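Local coordinates for homocysteine S-methyltransferase (Escherichia coli, PDB 5DMM), which transfers a methyl group from S-methylmethionine, or less efficiently S-adenosylmethionine, to homocysteine, yielding methionine, with zinc as cofactor, at residues L225-I230 with T236-H241. Residues are numbered along the deposited sequence; the frame is centred on the assembly and turned at random.
Sequences LGINCI and TAALQH. With ZN (zinc ion), chain B.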
loop_
_atom_site.group_PDB
_atom_site.type_symbol
_atom_site.label_atom_id
_atom_site.label_comp_id
_atom_site.label_asym_id
_atom_site.label_seq_id
_atom_site.Cartn_x
_atom_site.Cartn_y
_atom_site.Cartn_z
ATOM N N LEU A 225 10.567 2.040 3.046
ATOM C CA LEU A 225 10.123 3.419 2.812
ATOM C C LEU A 225 10.044 3.635 1.318
ATOM O O LEU A 225 10.834 3.064 0.583
ATOM C CB LEU A 225 11.113 4.439 3.394
ATOM C CG LEU A 225 11.490 4.408 4.863
ATOM C CD1 LEU A 225 12.380 5.571 5.173
ATOM C CD2 LEU A 225 10.223 4.497 5.661
ATOM N N GLY A 226 9.149 4.489 0.849
ATOM C CA GLY A 226 9.183 4.784 -0.573
ATOM C C GLY A 226 8.142 5.750 -1.063
ATOM O O GLY A 226 7.689 6.607 -0.321
ATOM N N ILE A 227 7.776 5.609 -2.334
ATOM C CA ILE A 227 6.829 6.520 -2.960
ATOM C C ILE A 227 5.771 5.751 -3.754
ATOM O O ILE A 227 6.042 4.685 -4.312
ATOM C CB ILE A 227 7.561 7.511 -3.891
ATOM C CG1 ILE A 227 8.394 6.724 -4.902
ATOM C CG2 ILE A 227 8.435 8.460 -3.066
ATOM C CD1 ILE A 227 9.045 7.577 -6.002
ATOM N N ASN A 228 4.552 6.274 -3.792
ATOM C CA ASN A 228 3.528 5.680 -4.640
ATOM C C ASN A 228 2.528 6.734 -5.083
ATOM O O ASN A 228 2.491 7.832 -4.527
ATOM C CB ASN A 228 2.812 4.528 -3.915
ATOM C CG ASN A 228 1.904 5.016 -2.787
ATOM O OD1 ASN A 228 2.378 5.456 -1.735
ATOM N ND2 ASN A 228 0.587 4.914 -2.997
ATOM N N CYS A 229 1.728 6.391 -6.084
ATOM C CA CYS A 229 0.710 7.293 -6.613
ATOM C C CYS A 229 1.343 8.589 -7.104
ATOM O O CYS A 229 0.830 9.677 -6.883
ATOM C CB CYS A 229 -0.359 7.569 -5.554
ATOM S SG CYS A 229 -1.946 8.094 -6.259
ATOM N N ILE A 230 2.475 8.445 -7.781
ATOM C CA ILE A 230 3.228 9.573 -8.315
ATOM C C ILE A 230 3.439 9.334 -9.813
ATOM O O ILE A 230 3.377 8.191 -10.271
ATOM C CB ILE A 230 4.581 9.730 -7.576
ATOM C CG1 ILE A 230 5.376 10.940 -8.076
ATOM C CG2 ILE A 230 5.414 8.457 -7.717
ATOM C CD1 ILE A 230 6.742 11.081 -7.395
ATOM N N THR A 236 12.246 8.468 -10.408
ATOM C CA THR A 236 13.668 8.185 -10.255
ATOM C C THR A 236 14.385 9.240 -9.410
ATOM O O THR A 236 15.202 8.899 -8.561
ATOM C CB THR A 236 14.348 8.032 -11.645
ATOM O OG1 THR A 236 13.764 6.906 -12.313
ATOM C CG2 THR A 236 15.848 7.782 -11.499
ATOM N N ALA A 237 14.056 10.512 -9.613
ATOM C CA ALA A 237 14.685 11.593 -8.850
ATOM C C ALA A 237 14.391 11.475 -7.352
ATOM O O ALA A 237 15.268 11.694 -6.509
ATOM C CB ALA A 237 14.211 12.944 -9.370
ATOM N N ALA A 238 13.148 11.131 -7.038
ATOM C CA ALA A 238 12.719 10.961 -5.654
ATOM C C ALA A 238 13.437 9.792 -5.002
ATOM O O ALA A 238 13.895 9.901 -3.864
ATOM C CB ALA A 238 11.223 10.753 -5.589
ATOM N N LEU A 239 13.526 8.672 -5.721
ATOM C CA LEU A 239 14.209 7.493 -5.199
ATOM C C LEU A 239 15.685 7.760 -4.994
ATOM O O LEU A 239 16.259 7.339 -3.994
ATOM C CB LEU A 239 14.041 6.291 -6.127
ATOM C CG LEU A 239 12.677 5.603 -6.155
ATOM C CD1 LEU A 239 12.652 4.488 -7.212
ATOM C CD2 LEU A 239 12.330 5.057 -4.768
ATOM N N GLN A 240 16.307 8.439 -5.953
ATOM C CA GLN A 240 17.738 8.735 -5.834
ATOM C C GLN A 240 18.006 9.571 -4.590
ATOM O O GLN A 240 19.017 9.375 -3.920
ATOM C CB GLN A 240 18.255 9.438 -7.095
ATOM C CG GLN A 240 18.428 8.497 -8.262
ATOM C CD GLN A 240 18.669 9.209 -9.583
ATOM O OE1 GLN A 240 18.406 10.408 -9.721
ATOM N NE2 GLN A 240 19.171 8.465 -10.571
ATOM N N HIS A 241 17.091 10.481 -4.261
ATOM C CA HIS A 241 17.255 11.294 -3.061
ATOM C C HIS A 241 17.126 10.433 -1.795
ATOM O O HIS A 241 17.964 10.520 -0.890
ATOM C CB HIS A 241 16.247 12.447 -3.052
ATOM C CG HIS A 241 16.408 13.394 -1.897
ATOM N ND1 HIS A 241 17.510 14.212 -1.748
ATOM C CD2 HIS A 241 15.606 13.651 -0.836
ATOM C CE1 HIS A 241 17.377 14.930 -0.645
ATOM N NE2 HIS A 241 16.229 14.611 -0.075
HETATM ZN ZN ZN B . -2.195 5.572 -6.490
#
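Ile227 reaches out from strand 222-228 and meets Ala238 and Leu239 on helix 235-243. The two elements belong to a beta-alpha-beta unit of the TIM barrel, completed by strand 250-253. The contact is wholly apolar, and no hydrogen bond crosses it. Its leading atom is Ile227 CD1, the end of the longer isoleucine branch. Ile227 CG1 is tucked between its own N and C (chi1 55°), and the branch then runs on extended (chi2 173°) to the helix. Ile227 CD1 rests 3.9 Å from Ala238 CB, which points at the strand. On the next residue, Leu239 CG is 4.1 Å from Ile227 CD1. Leu239 CB leaves the helix to one side of the strand, and the branch point CG closes the remaining gap. The leucine crosses the isoleucine at a slant. One methyl thus sits against two consecutive helix residues. All three side chains are buried. Leu197 of the neighbouring strand 191-197 touches both Ile227 and Ala238, while Val252 and Trp284 pack on Leu239. The next residue, Asn228, points the other way, into the barrel. Asn228 OD1 takes a hydrogen bond from Thr169 N and is also hydrogen-bonded to Ser194 OG. Just past the strand end, Cys229 touches the bound homocysteine and shares the zinc ion with Cys295; Cys229 SG lies 2.5 Å from the metal.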